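Local coordinates for Sodium/calcium exchanger membrane region domain-containing protein (Archaeoglobus fulgidus, PDB 4KPP), which probably exchanges protons for calcium ions across the membrane as a member of the sodium/calcium exchanger family of transporters, at residues R139-F144 against L278-V283; I330-K335 against P373-K378. All blocks are in the same frame, centred on the assembly; numbering follows the deposited sequence.

Contact 1 (R139-F144 against L278-V283); sequences RLEIFF and LISSKV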
ATOM      1  N   ARG A 139     -16.430  -0.654   8.304  1.00 29.93           N
ATOM      2  CA  ARG A 139     -16.512   0.334   9.381  1.00 27.66           C
ATOM      3  C   ARG A 139     -15.321   0.256  10.335  1.00 26.10           C
ATOM      4  O   ARG A 139     -14.970   1.239  10.983  1.00 28.67           O
ATOM      5  CB  ARG A 139     -17.814   0.182  10.168  1.00 28.89           C
ATOM      6  CG  ARG A 139     -19.081   0.395   9.359  1.00 32.80           C
ATOM      7  CD  ARG A 139     -20.277   0.561  10.287  1.00 40.69           C
ATOM      8  NE  ARG A 139     -21.542   0.184   9.658  1.00 45.64           N
ATOM      9  CZ  ARG A 139     -22.336   1.028   9.006  1.00 47.42           C
ATOM     10  NH1 ARG A 139     -23.469   0.594   8.473  1.00 51.46           N
ATOM     11  NH2 ARG A 139     -21.995   2.304   8.885  1.00 46.34           N
ATOM     12  N   LEU A 140     -14.711  -0.921  10.419  1.00 25.95           N
ATOM     13  CA  LEU A 140     -13.499  -1.111  11.200  1.00 27.56           C
ATOM     14  C   LEU A 140     -12.386  -0.235  10.629  1.00 27.61           C
ATOM     15  O   LEU A 140     -11.859   0.640  11.318  1.00 29.40           O
ATOM     16  CB  LEU A 140     -13.076  -2.586  11.168  1.00 29.12           C
ATOM     17  CG  LEU A 140     -12.253  -3.198  12.312  1.00 32.41           C
ATOM     18  CD1 LEU A 140     -11.458  -4.396  11.804  1.00 30.15           C
ATOM     19  CD2 LEU A 140     -11.333  -2.202  13.005  1.00 33.69           C
ATOM     20  N   GLU A 141     -12.031  -0.476   9.369  1.00 24.86           N
ATOM     21  CA  GLU A 141     -10.945   0.264   8.735  1.00 29.94           C
ATOM     22  C   GLU A 141     -11.241   1.759   8.659  1.00 26.42           C
ATOM     23  O   GLU A 141     -10.328   2.573   8.739  1.00 29.92           O
ATOM     24  CB  GLU A 141     -10.611  -0.291   7.342  1.00 33.66           C
ATOM     25  CG  GLU A 141     -11.586  -1.316   6.804  1.00 39.74           C
ATOM     26  CD  GLU A 141     -11.326  -2.717   7.330  1.00 46.28           C
ATOM     27  OE1 GLU A 141     -10.168  -3.181   7.254  1.00 47.53           O
ATOM     28  OE2 GLU A 141     -12.283  -3.352   7.820  1.00 47.52           O
ATOM     29  N   ILE A 142     -12.516   2.110   8.512  1.00 26.95           N
ATOM     30  CA  ILE A 142     -12.938   3.510   8.492  1.00 26.64           C
ATOM     31  C   ILE A 142     -12.545   4.225   9.783  1.00 29.55           C
ATOM     32  O   ILE A 142     -12.021   5.341   9.758  1.00 30.66           O
ATOM     33  CB  ILE A 142     -14.463   3.635   8.285  1.00 25.58           C
ATOM     34  CG1 ILE A 142     -14.851   3.174   6.880  1.00 27.95           C
ATOM     35  CG2 ILE A 142     -14.928   5.066   8.518  1.00 26.11           C
ATOM     36  CD1 ILE A 142     -16.335   3.284   6.587  1.00 26.91           C
ATOM     37  N   PHE A 143     -12.797   3.566  10.908  1.00 29.72           N
ATOM     38  CA  PHE A 143     -12.470   4.106  12.223  1.00 31.19           C
ATOM     39  C   PHE A 143     -10.979   4.395  12.365  1.00 31.49           C
ATOM     40  O   PHE A 143     -10.584   5.479  12.799  1.00 29.98           O
ATOM     41  CB  PHE A 143     -12.918   3.128  13.309  1.00 32.69           C
ATOM     42  CG  PHE A 143     -12.560   3.555  14.703  1.00 33.96           C
ATOM     43  CD1 PHE A 143     -13.369   4.435  15.401  1.00 36.87           C
ATOM     44  CD2 PHE A 143     -11.421   3.063  15.321  1.00 34.44           C
ATOM     45  CE1 PHE A 143     -13.043   4.827  16.688  1.00 41.08           C
ATOM     46  CE2 PHE A 143     -11.090   3.447  16.602  1.00 37.60           C
ATOM     47  CZ  PHE A 143     -11.900   4.332  17.289  1.00 40.80           C
ATOM     48  N   PHE A 144     -10.152   3.421  11.998  1.00 32.70           N
ATOM     49  CA  PHE A 144      -8.709   3.571  12.132  1.00 33.18           C
ATOM     50  C   PHE A 144      -8.130   4.535  11.112  1.00 31.20           C
ATOM     51  O   PHE A 144      -7.129   5.196  11.374  1.00 29.18           O
ATOM     52  CB  PHE A 144      -8.009   2.217  12.067  1.00 34.38           C
ATOM     53  CG  PHE A 144      -8.032   1.479  13.368  1.00 39.71           C
ATOM     54  CD1 PHE A 144      -7.135   1.804  14.372  1.00 40.13           C
ATOM     55  CD2 PHE A 144      -8.961   0.479  13.600  1.00 40.98           C
ATOM     56  CE1 PHE A 144      -7.156   1.139  15.580  1.00 41.67           C
ATOM     57  CE2 PHE A 144      -8.985  -0.190  14.805  1.00 42.60           C
ATOM     58  CZ  PHE A 144      -8.083   0.141  15.795  1.00 43.49           C
ATOM     59  N   LEU A 278      -7.932  -3.225  -0.845  1.00 29.97           N
ATOM     60  CA  LEU A 278      -7.424  -1.902  -1.196  1.00 29.94           C
ATOM     61  C   LEU A 278      -7.611  -0.906  -0.056  1.00 26.78           C
ATOM     62  O   LEU A 278      -6.769  -0.034   0.165  1.00 27.95           O
ATOM     63  CB  LEU A 278      -8.110  -1.376  -2.456  1.00 31.29           C
ATOM     64  CG  LEU A 278      -7.829  -2.108  -3.768  1.00 35.33           C
ATOM     65  CD1 LEU A 278      -8.441  -1.340  -4.920  1.00 37.11           C
ATOM     66  CD2 LEU A 278      -6.335  -2.301  -3.980  1.00 36.47           C
ATOM     67  N   ILE A 279      -8.722  -1.034   0.658  1.00 24.73           N
ATOM     68  CA  ILE A 279      -9.006  -0.149   1.782  1.00 26.92           C
ATOM     69  C   ILE A 279      -8.113  -0.489   2.974  1.00 25.26           C
ATOM     70  O   ILE A 279      -7.569   0.404   3.625  1.00 25.33           O
ATOM     71  CB  ILE A 279     -10.498  -0.205   2.173  1.00 27.33           C
ATOM     72  CG1 ILE A 279     -11.353   0.406   1.055  1.00 27.61           C
ATOM     73  CG2 ILE A 279     -10.737   0.499   3.507  1.00 23.25           C
ATOM     74  CD1 ILE A 279     -12.841   0.147   1.192  1.00 17.61           C
ATOM     75  N   SER A 280      -7.948  -1.783   3.238  1.00 25.96           N
ATOM     76  CA  SER A 280      -7.064  -2.250   4.303  1.00 25.97           C
ATOM     77  C   SER A 280      -5.598  -1.950   3.993  1.00 21.83           C
ATOM     78  O   SER A 280      -4.811  -1.676   4.894  1.00 24.27           O
ATOM     79  CB  SER A 280      -7.252  -3.751   4.550  1.00 25.31           C
ATOM     80  OG  SER A 280      -6.359  -4.214   5.548  1.00 27.85           O
ATOM     81  N   SER A 281      -5.237  -2.010   2.716  1.00 17.54           N
ATOM     82  CA  SER A 281      -3.881  -1.677   2.292  1.00 18.52           C
ATOM     83  C   SER A 281      -3.605  -0.200   2.533  1.00 22.01           C
ATOM     84  O   SER A 281      -2.485   0.184   2.885  1.00 18.81           O
ATOM     85  CB  SER A 281      -3.674  -2.013   0.815  1.00 19.97           C
ATOM     86  OG  SER A 281      -2.385  -1.620   0.382  1.00 24.66           O
ATOM     87  N   LYS A 282      -4.629   0.626   2.332  1.00 22.16           N
ATOM     88  CA  LYS A 282      -4.538   2.040   2.676  1.00 21.85           C
ATOM     89  C   LYS A 282      -4.282   2.187   4.168  1.00 19.52           C
ATOM     90  O   LYS A 282      -3.485   3.020   4.579  1.00 20.96           O
ATOM     91  CB  LYS A 282      -5.804   2.797   2.258  1.00 23.68           C
ATOM     92  CG  LYS A 282      -5.965   4.187   2.879  1.00 19.62           C
ATOM     93  CD  LYS A 282      -4.839   5.143   2.497  1.00 17.66           C
ATOM     94  CE  LYS A 282      -4.981   6.461   3.255  1.00 22.79           C
ATOM     95  NZ  LYS A 282      -3.873   7.420   2.991  1.00 25.73           N
ATOM     96  N   VAL A 283      -4.938   1.359   4.976  1.00 20.38           N
ATOM     97  CA  VAL A 283      -4.766   1.420   6.426  1.00 23.95           C
ATOM     98  C   VAL A 283      -3.310   1.211   6.845  1.00 24.66           C
ATOM     99  O   VAL A 283      -2.753   2.040   7.567  1.00 24.00           O
ATOM    100  CB  VAL A 283      -5.678   0.408   7.169  1.00 19.93           C
ATOM    101  CG1 VAL A 283      -5.437   0.470   8.674  1.00 14.59           C
ATOM    102  CG2 VAL A 283      -7.137   0.679   6.856  1.00 16.62           C
TER

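Contact 2 (I330-K335 against P373-K378); sequences ILLDLK and PILFAK. With CA (calcium ion), chain D.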
ATOM      1  N   ILE A 330     -16.084   9.475   2.070  1.00 25.04           N
ATOM      2  CA  ILE A 330     -16.697   8.759   0.956  1.00 27.55           C
ATOM      3  C   ILE A 330     -17.090   7.337   1.348  1.00 24.98           C
ATOM      4  O   ILE A 330     -18.124   6.831   0.920  1.00 31.90           O
ATOM      5  CB  ILE A 330     -15.748   8.731  -0.269  1.00 36.60           C
ATOM      6  CG1 ILE A 330     -15.754  10.088  -0.972  1.00 39.04           C
ATOM      7  CG2 ILE A 330     -16.130   7.629  -1.247  1.00 40.69           C
ATOM      8  CD1 ILE A 330     -14.868  10.141  -2.196  1.00 42.00           C
ATOM      9  N   LEU A 331     -16.270   6.701   2.177  1.00 24.15           N
ATOM     10  CA  LEU A 331     -16.526   5.327   2.599  1.00 27.85           C
ATOM     11  C   LEU A 331     -17.661   5.195   3.616  1.00 31.27           C
ATOM     12  O   LEU A 331     -18.159   4.095   3.855  1.00 32.69           O
ATOM     13  CB  LEU A 331     -15.253   4.712   3.183  1.00 28.81           C
ATOM     14  CG  LEU A 331     -14.026   4.658   2.275  1.00 30.71           C
ATOM     15  CD1 LEU A 331     -12.847   4.045   3.013  1.00 34.22           C
ATOM     16  CD2 LEU A 331     -14.324   3.895   0.990  1.00 31.69           C
ATOM     17  N   LEU A 332     -18.061   6.312   4.218  1.00 33.13           N
ATOM     18  CA  LEU A 332     -19.027   6.291   5.319  1.00 37.05           C
ATOM     19  C   LEU A 332     -20.392   5.680   4.973  1.00 40.84           C
ATOM     20  O   LEU A 332     -21.017   5.033   5.815  1.00 40.54           O
ATOM     21  CB  LEU A 332     -19.204   7.692   5.911  1.00 37.77           C
ATOM     22  CG  LEU A 332     -18.082   8.194   6.822  1.00 36.61           C
ATOM     23  CD1 LEU A 332     -18.319   9.647   7.196  1.00 34.69           C
ATOM     24  CD2 LEU A 332     -17.963   7.329   8.072  1.00 37.62           C
ATOM     25  N   ASP A 333     -20.850   5.878   3.740  1.00 42.92           N
ATOM     26  CA  ASP A 333     -22.135   5.325   3.314  1.00 48.52           C
ATOM     27  C   ASP A 333     -22.006   3.866   2.858  1.00 47.99           C
ATOM     28  O   ASP A 333     -22.967   3.274   2.367  1.00 48.44           O
ATOM     29  CB  ASP A 333     -22.769   6.190   2.216  1.00 53.33           C
ATOM     30  CG  ASP A 333     -21.830   6.444   1.054  1.00 57.68           C
ATOM     31  OD1 ASP A 333     -20.691   5.935   1.091  1.00 55.34           O
ATOM     32  OD2 ASP A 333     -22.238   7.143   0.099  1.00 61.97           O
ATOM     33  N   LEU A 334     -20.818   3.294   3.049  1.00 45.27           N
ATOM     34  CA  LEU A 334     -20.511   1.922   2.634  1.00 43.91           C
ATOM     35  C   LEU A 334     -20.771   1.691   1.147  1.00 45.78           C
ATOM     36  O   LEU A 334     -21.132   0.589   0.730  1.00 47.54           O
ATOM     37  CB  LEU A 334     -21.277   0.897   3.482  1.00 41.52           C
ATOM     38  CG  LEU A 334     -20.873   0.812   4.957  1.00 42.61           C
ATOM     39  CD1 LEU A 334     -21.633  -0.290   5.676  1.00 40.60           C
ATOM     40  CD2 LEU A 334     -19.373   0.598   5.075  1.00 44.53           C
ATOM     41  N   LYS A 335     -20.583   2.743   0.355  1.00 44.83           N
ATOM     42  CA  LYS A 335     -20.767   2.672  -1.089  1.00 45.15           C
ATOM     43  C   LYS A 335     -19.793   3.600  -1.807  1.00 47.89           C
ATOM     44  O   LYS A 335     -19.459   4.673  -1.304  1.00 45.60           O
ATOM     45  CB  LYS A 335     -22.204   3.039  -1.463  1.00 45.65           C
ATOM     46  N   PRO A 373     -19.285  18.658   4.676  1.00 39.90           N
ATOM     47  CA  PRO A 373     -20.738  18.457   4.589  1.00 40.88           C
ATOM     48  C   PRO A 373     -21.095  16.976   4.640  1.00 38.35           C
ATOM     49  O   PRO A 373     -22.111  16.605   5.224  1.00 40.65           O
ATOM     50  CB  PRO A 373     -21.095  19.021   3.209  1.00 39.36           C
ATOM     51  CG  PRO A 373     -19.941  19.850   2.802  1.00 38.17           C
ATOM     52  CD  PRO A 373     -18.744  19.227   3.432  1.00 37.77           C
ATOM     53  N   ILE A 374     -20.259  16.145   4.026  1.00 35.55           N
ATOM     54  CA  ILE A 374     -20.469  14.706   4.028  1.00 34.18           C
ATOM     55  C   ILE A 374     -20.359  14.157   5.444  1.00 33.11           C
ATOM     56  O   ILE A 374     -21.240  13.431   5.902  1.00 33.89           O
ATOM     57  CB  ILE A 374     -19.462  13.984   3.112  1.00 34.37           C
ATOM     58  CG1 ILE A 374     -19.603  14.478   1.670  1.00 34.51           C
ATOM     59  CG2 ILE A 374     -19.663  12.476   3.180  1.00 34.02           C
ATOM     60  CD1 ILE A 374     -18.652  13.812   0.696  1.00 34.40           C
ATOM     61  N   LEU A 375     -19.277  14.515   6.133  1.00 30.54           N
ATOM     62  CA  LEU A 375     -19.072  14.105   7.521  1.00 32.48           C
ATOM     63  C   LEU A 375     -20.226  14.549   8.415  1.00 35.65           C
ATOM     64  O   LEU A 375     -20.619  13.832   9.336  1.00 38.13           O
ATOM     65  CB  LEU A 375     -17.759  14.672   8.065  1.00 32.88           C
ATOM     66  CG  LEU A 375     -16.461  14.189   7.416  1.00 33.18           C
ATOM     67  CD1 LEU A 375     -15.275  15.013   7.907  1.00 35.11           C
ATOM     68  CD2 LEU A 375     -16.242  12.709   7.690  1.00 29.67           C
ATOM     69  N   PHE A 376     -20.769  15.731   8.137  1.00 34.63           N
ATOM     70  CA  PHE A 376     -21.858  16.276   8.940  1.00 38.22           C
ATOM     71  C   PHE A 376     -23.195  15.611   8.628  1.00 41.71           C
ATOM     72  O   PHE A 376     -24.038  15.463   9.511  1.00 45.97           O
ATOM     73  CB  PHE A 376     -21.967  17.791   8.753  1.00 40.97           C
ATOM     74  N   ALA A 377     -23.388  15.213   7.374  1.00 40.87           N
ATOM     75  CA  ALA A 377     -24.627  14.548   6.973  1.00 42.41           C
ATOM     76  C   ALA A 377     -24.618  13.057   7.312  1.00 41.42           C
ATOM     77  O   ALA A 377     -25.671  12.431   7.419  1.00 42.01           O
ATOM     78  CB  ALA A 377     -24.892  14.757   5.488  1.00 40.49           C
ATOM     79  N   LYS A 378     -23.426  12.495   7.480  1.00 40.93           N
ATOM     80  CA  LYS A 378     -23.282  11.071   7.752  1.00 39.95           C
ATOM     81  C   LYS A 378     -22.705  10.842   9.141  1.00 38.60           C
ATOM     82  O   LYS A 378     -21.952   9.893   9.359  1.00 38.91           O
ATOM     83  CB  LYS A 378     -22.370  10.422   6.708  1.00 41.69           C
ATOM     84  CG  LYS A 378     -22.793  10.654   5.269  1.00 41.83           C
ATOM     85  CD  LYS A 378     -24.080   9.924   4.943  1.00 47.74           C
ATOM     86  CE  LYS A 378     -24.533  10.229   3.526  1.00 53.90           C
ATOM     87  NZ  LYS A 378     -23.441   9.998   2.539  1.00 57.03           N
TER
HETATM   88 CA    CA D 501     -19.809   6.770  -0.993  1.00 63.88          CA

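Contact 1 (R139-F144 against L278-V283)
Glu141 lays the aliphatic part of its side chain over two branched residues of the facing helix, Ile279 and Val283, which stand one turn apart. The pair joins two nearly parallel helices of the sodium/calcium exchanger fold: 138-152 from the first exchanger family region and 271-285 from the second. Over these short segments the axes approach to 9.8 Å at 26°, and the backbones come nearest at Glu141 and Ser280, whose CA atoms are 6.4 Å apart. Serine is small enough for that point of nearest backbone approach, while Ile279 and Val283, branched at CB, present methyl groups close to their own backbone.

Glu141 CB sits against Val283 CG2 at 3.6 Å and also meets the CG2 methyl of Ile279. Farther out, Glu141 CG rests on the same Ile279 methyl at 3.9 Å, the two side chains crossing at about a right angle. Ile279 CG2 lies opposite its own backbone N across the CA-CB bond, and this rotation places the methyl, rather than the longer CG1 branch, under the glutamate.

With CG almost eclipsing the backbone N (chi1 10°), the glutamate chain then turns at chi2 (-82°), and together these torsions carry the carboxylate past the methyls to Ser280. There Glu141 OE1 makes only a van der Waals approach to Ser280 CB, at 4.0 Å. The polar link runs through Tyr176 of helix 163-182, whose OH is hydrogen-bonded both to Glu141 OE1 and to Ser280 OG. A glutamate suits this buried place because its methylenes can pack on apolar branches while its end reaches a polar partner. Val283 also touches Tyr176, and the same Val283 CG2 methyl that meets Glu141 CB lies 4.2 Å from Glu141 O.

Contact 2 (I330-K335 against P373-K378)
Leu332 pushes its CD1 methyl against CD2 of Leu375, 3.7 Å away, the two leucine side chains crossing at about a right angle. The same Leu332 CD1 lies 4.2 Å from Lys378 CB, where the leucine and lysine chains run antiparallel alongside each other. Leucine suits this position because one branched end can fill the angle between the last turn of helix 357-377 and the residue that follows it. Ile382 of helix 379-393 touches both leucines, adding a further apolar surface.

Beyond its CB, Lys378 changes character. Its chain bends at the second torsion and again at the fourth, which curls the ammonium group toward Asp333. Lys378 NZ stops 3.9 Å from Asp333 OD2, too far for a bond, although its positive charge could still moderate the negative charge gathered there.

That charge serves a calcium site at the C-terminal end of helix 311-331 and the turn that leads on to strand 335-337. Leu331 to Leu334 form a type I beta turn, closed by Leu334 N to Leu331 O. Asp333 grips the calcium ion with both carboxylate oxygens, OD1 at 2.4 Å and the more distant OD2 at 2.7 Å. Backbone oxygens of Ile330 and Lys335 add two ligands, and Glu340 completes the set of protein residues at the metal.

An aspartate is apt here: its short side chain folds back onto its own turn, with CG flanked by both backbone neighbours of CA (chi1 53°). Asp333 OD1 also accepts from Lys335 N, 3.3 Å away, in an Asx turn. This amide approaches from above the carboxylate plane, 63° out of it.

Overall arrangement
Both segments of contact 1 precede those of contact 2 in the sequence, and the centres of the two contacts lie 15 Å apart on the same side of the molecule's centre. Contact 1 spans the two exchanger family regions, whereas contact 2 sets the calcium site at the end of helix 311-331 beside the end of helix 357-377. Ile142 of helix 138-152 packs on Leu331 and Leu332; from helix 271-285, Ile279 CD1 meets Leu331 CD2 at 4.0 Å. The ion is about 10 Å from the side chain of Ile279. The site thus lies against the helix pair linking the two regions, an arrangement that might couple their movements.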